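Local coordinates for protein putative laminarinase (Phanerochaete chrysosporium, PDB 2WNE) that probably hydrolyses the O-glycosidic bonds of beta-glucans such as laminarin, as a secreted fungal enzyme of glycoside hydrolase family 16, at residues G113-I118 with T131-A136; P127-L132 with G166-T171. The protein carries 1 engineered substitution. One frame throughout, in Å; residues are numbered along the deposited sequence.

Contact 1. Residues G113-I118 with T131-A136; sequences GGSVDI and TLHTGA. Engineered in segment 113-118: Ser115 (natural residue Glu). With GLC (alpha-D-glucopyranose), chain B; BGC (beta-D-glucopyranose), chain C.
Val116 and Leu132 pair at the centre of an antiparallel beta hairpin in the family 16 beta-sandwich. Strands 115-117 and 131-133 run at 165° to each other. On one face the packing is tight and apolar. Leu132 CD2 lies 3.6 Å from Val116 CB, and the two side chains point the same way, side by side, against Ile196 of strand 196-202 in the other sheet. The backbone joins the strands through Asp117 N, which gives a nearly straight bond of 2.8 Å to Thr131 O. Ser115 and His133 bond in both directions, through Ser115 N to His133 O and His133 N to Ser115 O.

The other face, with Ser115, Asp117 and His133, is polar, and bound sugars lie against its side chains. Ser115 is engineered in place of Glu; its OG reaches His133 CB at 3.4 Å and has a weak hydrogen bond to Trp110 NE1. His133 CG stands anti to the carbonyl carbon (chi1 -62°), which carries the ring to the sugars. O2 of the alpha-glucose lies above one ring face, toward the rim. From the ring edge, His133 NE2 donates to O4 of the beta-glucose at 2.8 Å, with an N-H...O angle of 164°.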
loop_
_atom_site.group_PDB
_atom_site.type_symbol
_atom_site.label_atom_id
_atom_site.label_comp_id
_atom_site.label_asym_id
_atom_site.label_seq_id
_atom_site.Cartn_x
_atom_site.Cartn_y
_atom_site.Cartn_z
ATOM N N GLY A 113 -16.089 7.257 -1.837
ATOM C CA GLY A 113 -15.632 6.457 -2.975
ATOM C C GLY A 113 -14.758 5.288 -2.528
ATOM O O GLY A 113 -14.199 4.568 -3.363
ATOM N N GLY A 114 -14.657 5.111 -1.201
ATOM C CA GLY A 114 -13.940 3.996 -0.577
ATOM C C GLY A 114 -12.420 4.072 -0.669
ATOM O O GLY A 114 -11.868 4.845 -1.444
ATOM N N SER A 115 -11.747 3.274 0.144
ATOM C CA SER A 115 -10.323 3.054 -0.014
ATOM C C SER A 115 -9.993 1.602 0.395
ATOM O O SER A 115 -10.587 1.072 1.319
ATOM C CB SER A 115 -9.478 4.139 0.708
ATOM O OG SER A 115 -9.514 4.087 2.117
ATOM N N VAL A 116 -9.129 0.947 -0.379
ATOM C CA VAL A 116 -8.654 -0.377 -0.066
ATOM C C VAL A 116 -7.128 -0.365 -0.001
ATOM O O VAL A 116 -6.462 0.036 -0.964
ATOM C CB VAL A 116 -9.194 -1.480 -1.057
ATOM C CG1 VAL A 116 -9.183 -1.010 -2.497
ATOM C CG2 VAL A 116 -8.414 -2.781 -0.917
ATOM N N ASP A 117 -6.590 -0.772 1.155
ATOM C CA ASP A 117 -5.148 -0.906 1.344
ATOM C C ASP A 117 -4.732 -2.343 1.062
ATOM O O ASP A 117 -5.289 -3.281 1.638
ATOM C CB ASP A 117 -4.723 -0.506 2.761
ATOM C CG ASP A 117 -4.934 0.969 3.040
ATOM O OD1 ASP A 117 -4.048 1.778 2.699
ATOM O OD2 ASP A 117 -5.985 1.308 3.610
ATOM N N ILE A 118 -3.757 -2.489 0.171
ATOM C CA ILE A 118 -3.257 -3.795 -0.271
ATOM C C ILE A 118 -1.965 -4.112 0.504
ATOM O O ILE A 118 -1.758 -5.214 0.995
ATOM C CB ILE A 118 -3.060 -3.771 -1.847
ATOM C CG1 ILE A 118 -4.402 -3.413 -2.523
ATOM C CG2 ILE A 118 -2.523 -5.119 -2.377
ATOM C CD1 ILE A 118 -4.335 -2.856 -3.962
ATOM N N THR A 131 -6.984 -3.438 4.458
ATOM C CA THR A 131 -8.038 -2.677 5.136
ATOM C C THR A 131 -8.900 -1.889 4.153
ATOM O O THR A 131 -8.387 -1.295 3.194
ATOM C CB THR A 131 -7.437 -1.672 6.191
ATOM O OG1 THR A 131 -6.394 -2.319 6.914
ATOM C CG2 THR A 131 -8.522 -1.167 7.204
ATOM N N LEU A 132 -10.210 -1.904 4.399
ATOM C CA LEU A 132 -11.148 -1.030 3.678
ATOM C C LEU A 132 -11.566 0.094 4.599
ATOM O O LEU A 132 -11.736 -0.119 5.811
ATOM C CB LEU A 132 -12.417 -1.767 3.238
ATOM C CG LEU A 132 -12.380 -3.116 2.515
ATOM C CD1 LEU A 132 -13.813 -3.459 2.054
ATOM C CD2 LEU A 132 -11.399 -3.082 1.353
ATOM N N HIS A 133 -11.695 1.295 4.028
ATOM C CA HIS A 133 -12.344 2.414 4.709
ATOM C C HIS A 133 -13.518 2.856 3.873
ATOM O O HIS A 133 -13.367 3.109 2.660
ATOM C CB HIS A 133 -11.357 3.580 4.897
ATOM C CG HIS A 133 -10.177 3.230 5.744
ATOM N ND1 HIS A 133 -10.042 3.663 7.045
ATOM C CD2 HIS A 133 -9.086 2.472 5.482
ATOM C CE1 HIS A 133 -8.912 3.191 7.546
ATOM N NE2 HIS A 133 -8.312 2.472 6.615
ATOM N N THR A 134 -14.693 2.945 4.499
ATOM C CA THR A 134 -15.911 3.381 3.806
ATOM C C THR A 134 -16.721 4.434 4.618
ATOM O O THR A 134 -16.355 4.765 5.756
ATOM C CB THR A 134 -16.819 2.166 3.467
ATOM O OG1 THR A 134 -17.307 1.585 4.680
ATOM C CG2 THR A 134 -16.054 1.091 2.700
ATOM N N GLY A 135 -17.779 4.993 4.013
ATOM C CA GLY A 135 -18.870 5.627 4.783
ATOM C C GLY A 135 -19.763 4.575 5.470
ATOM O O GLY A 135 -19.382 3.383 5.580
ATOM N N ALA A 136 -20.958 5.011 5.911
ATOM C CA ALA A 136 -21.843 4.247 6.820
ATOM C C ALA A 136 -22.373 2.974 6.210
ATOM O O ALA A 136 -22.457 2.859 4.987
ATOM C CB ALA A 136 -23.027 5.119 7.279
HETATM C C1 GLC B . -5.444 4.525 4.452
HETATM C C2 GLC B . -6.160 5.882 4.653
HETATM C C3 GLC B . -5.374 7.004 3.967
HETATM C C4 GLC B . -3.863 6.735 3.978
HETATM C C5 GLC B . -3.578 5.483 3.140
HETATM C C6 GLC B . -2.109 5.071 3.046
HETATM O O1 GLC B . -6.392 3.493 4.319
HETATM O O2 GLC B . -7.538 5.874 4.310
HETATM O O3 GLC B . -5.632 8.202 4.639
HETATM O O4 GLC B . -3.191 7.821 3.372
HETATM O O5 GLC B . -4.375 4.371 3.507
HETATM O O6 GLC B . -1.624 4.629 4.315
HETATM C C2 BGC C . -4.873 4.758 9.001
HETATM C C3 BGC C . -5.250 3.837 7.845
HETATM C C4 BGC C . -5.094 2.347 8.153
HETATM C C5 BGC C . -5.739 2.024 9.497
HETATM C C6 BGC C . -5.445 0.579 9.911
HETATM C C1 BGC C . -5.540 4.301 10.289
HETATM O O2 BGC C . -5.289 6.067 8.706
HETATM O O3 BGC C . -4.460 4.152 6.737
HETATM O O4 BGC C . -5.669 1.573 7.121
HETATM O O5 BGC C . -5.253 2.922 10.495
HETATM O O6 BGC C . -6.092 0.312 11.140
#

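Contact 2. Residues P127-L132 with G166-T171; sequences PNAMTL and GVQAPT. With BGC (beta-D-glucopyranose), chain C.
An antiparallel strand pair in the sugar-binding sheet joins Met130 to Val167. The strands 129-132 and 166-168 run at 170° to each other. Met130 N donates to Val167 O at 2.9 Å, and Val167 N donates back to Met130 O. Beyond the strand ends, Ala169 N gives an almost straight bond of 2.8 Å to Asn128 O.

Met130 and Val167 face the second layer, where both touch Ala229. The bent Met130 side chain folds back (chi3 -61°), which lays CE beside Ala169 CB at 3.8 Å. On the other face Gln168 crosses Pro127 at about a right angle. Gln168 NE2 sits 3.4 Å from Pro127 CG, and Gln168 OE1 lies 3.6 Å from Ala129 CB. A water accepts from Gln168 NE2 and probably donates to Pro127 O, which would link the amide to the opposite segment. Pro127, which follows a cis peptide bond, also brings its CB to 3.2 Å from Ala169 O.

Thr131 stands against Gly166, with CG2 and OG1 each 3.9 Å from Gly166 CA. Thr131 CA and Gly166 CA are 4.0 Å apart. An alanine at Thr131 would remove both branches and is likely to leave a gap over Gly166 and beside O4 of the beta-glucose. Such pairing of neighbouring antiparallel strands, here extending the sheet past the sugar at Thr131, is typical of the family 16 beta-sandwich.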
loop_
_atom_site.group_PDB
_atom_site.type_symbol
_atom_site.label_atom_id
_atom_site.label_comp_id
_atom_site.label_asym_id
_atom_site.label_seq_id
_atom_site.Cartn_x
_atom_site.Cartn_y
_atom_site.Cartn_z
ATOM N N PRO A 127 2.665 -8.408 10.814
ATOM C CA PRO A 127 2.499 -8.630 9.370
ATOM C C PRO A 127 1.794 -7.472 8.630
ATOM O O PRO A 127 1.416 -6.443 9.234
ATOM C CB PRO A 127 1.630 -9.884 9.342
ATOM C CG PRO A 127 0.669 -9.651 10.546
ATOM C CD PRO A 127 1.551 -8.998 11.596
ATOM N N ASN A 128 1.604 -7.654 7.326
ATOM C CA ASN A 128 0.836 -6.733 6.503
ATOM C C ASN A 128 -0.627 -6.646 6.965
ATOM O O ASN A 128 -1.213 -7.656 7.422
ATOM C CB ASN A 128 0.865 -7.210 5.054
ATOM C CG ASN A 128 0.355 -6.154 4.070
ATOM O OD1 ASN A 128 0.852 -5.045 4.051
ATOM N ND2 ASN A 128 -0.633 -6.514 3.245
ATOM N N ALA A 129 -1.193 -5.448 6.835
ATOM C CA ALA A 129 -2.625 -5.202 7.010
ATOM C C ALA A 129 -3.265 -4.822 5.662
ATOM O O ALA A 129 -2.706 -4.011 4.872
ATOM C CB ALA A 129 -2.877 -4.102 8.097
ATOM N N MET A 130 -4.400 -5.470 5.388
ATOM C CA MET A 130 -5.289 -5.189 4.252
ATOM C C MET A 130 -6.624 -4.676 4.816
ATOM O O MET A 130 -7.286 -5.378 5.581
ATOM C CB MET A 130 -5.462 -6.454 3.383
ATOM C CG MET A 130 -4.149 -6.856 2.745
ATOM S SD MET A 130 -3.666 -8.598 2.812
ATOM C CE MET A 130 -3.552 -8.926 4.600
ATOM N N THR A 131 -6.984 -3.438 4.458
ATOM C CA THR A 131 -8.038 -2.677 5.136
ATOM C C THR A 131 -8.900 -1.889 4.153
ATOM O O THR A 131 -8.387 -1.295 3.194
ATOM C CB THR A 131 -7.437 -1.672 6.191
ATOM O OG1 THR A 131 -6.394 -2.319 6.914
ATOM C CG2 THR A 131 -8.522 -1.167 7.204
ATOM N N LEU A 132 -10.210 -1.904 4.399
ATOM C CA LEU A 132 -11.148 -1.030 3.678
ATOM C C LEU A 132 -11.566 0.094 4.599
ATOM O O LEU A 132 -11.736 -0.119 5.811
ATOM C CB LEU A 132 -12.417 -1.767 3.238
ATOM C CG LEU A 132 -12.380 -3.116 2.515
ATOM C CD1 LEU A 132 -13.813 -3.459 2.054
ATOM C CD2 LEU A 132 -11.399 -3.082 1.353
ATOM N N GLY A 166 -10.167 -4.415 8.791
ATOM C CA GLY A 166 -8.876 -4.897 8.376
ATOM C C GLY A 166 -8.680 -6.374 8.577
ATOM O O GLY A 166 -9.369 -7.001 9.374
ATOM N N VAL A 167 -7.681 -6.900 7.857
ATOM C CA VAL A 167 -7.211 -8.284 7.978
ATOM C C VAL A 167 -5.674 -8.268 8.085
ATOM O O VAL A 167 -4.978 -7.529 7.351
ATOM C CB VAL A 167 -7.660 -9.150 6.755
ATOM C CG1 VAL A 167 -7.153 -10.600 6.851
ATOM C CG2 VAL A 167 -9.200 -9.091 6.568
ATOM N N GLN A 168 -5.164 -9.076 9.009
ATOM C CA GLN A 168 -3.729 -9.286 9.163
ATOM C C GLN A 168 -3.273 -10.496 8.324
ATOM O O GLN A 168 -3.869 -11.583 8.397
ATOM C CB GLN A 168 -3.395 -9.489 10.659
ATOM C CG GLN A 168 -3.765 -8.297 11.602
ATOM C CD GLN A 168 -2.759 -7.153 11.523
ATOM O OE1 GLN A 168 -3.103 -6.033 11.115
ATOM N NE2 GLN A 168 -1.493 -7.435 11.887
ATOM N N ALA A 169 -2.223 -10.313 7.522
ATOM C CA ALA A 169 -1.644 -11.437 6.751
ATOM C C ALA A 169 -1.061 -12.487 7.710
ATOM O O ALA A 169 -0.536 -12.127 8.761
ATOM C CB ALA A 169 -0.589 -10.953 5.770
ATOM N N PRO A 170 -1.186 -13.791 7.370
ATOM C CA PRO A 170 -0.690 -14.812 8.293
ATOM C C PRO A 170 0.844 -14.935 8.490
ATOM O O PRO A 170 1.263 -15.530 9.478
ATOM C CB PRO A 170 -1.284 -16.116 7.718
ATOM C CG PRO A 170 -1.443 -15.855 6.282
ATOM C CD PRO A 170 -1.872 -14.405 6.214
ATOM N N THR A 171 1.670 -14.418 7.589
ATOM C CA THR A 171 3.136 -14.606 7.733
ATOM C C THR A 171 3.858 -13.273 7.909
ATOM O O THR A 171 3.403 -12.224 7.421
ATOM C CB THR A 171 3.783 -15.378 6.531
ATOM O OG1 THR A 171 3.655 -14.609 5.329
ATOM C CG2 THR A 171 3.142 -16.772 6.333
HETATM C C2 BGC C . -4.873 4.758 9.001
HETATM C C3 BGC C . -5.250 3.837 7.845
HETATM C C4 BGC C . -5.094 2.347 8.153
HETATM C C5 BGC C . -5.739 2.024 9.497
HETATM C C6 BGC C . -5.445 0.579 9.911
HETATM C C1 BGC C . -5.540 4.301 10.289
HETATM O O2 BGC C . -5.289 6.067 8.706
HETATM O O3 BGC C . -4.460 4.152 6.737
HETATM O O4 BGC C . -5.669 1.573 7.121
HETATM O O5 BGC C . -5.253 2.922 10.495
HETATM O O6 BGC C . -6.092 0.312 11.140
HETATM O O HOH W 1 0.894 -5.660 11.841
#

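In the fold
The two contacts are successive strand pairings in one mixed sheet. Strand 129-133 is the shared middle strand, with 115-120 on one edge and 165-168 on the other. Along the chain the order is 113-118, then 127-132 overlapping 131-136, then 166-171. Thr131 and Leu132 belong to both contacts. The centres lie 14 Å apart. Contact 1 is a short hairpin, whereas contact 2 closes over 33 intervening residues. They also meet directly, as Ile118 O probably accepts a hydrogen bond from Asn128 ND2. Thr131 on the shared strand lies by the beta-glucose that His133 of contact 1 binds, and strand 165-168 extends the same sheet.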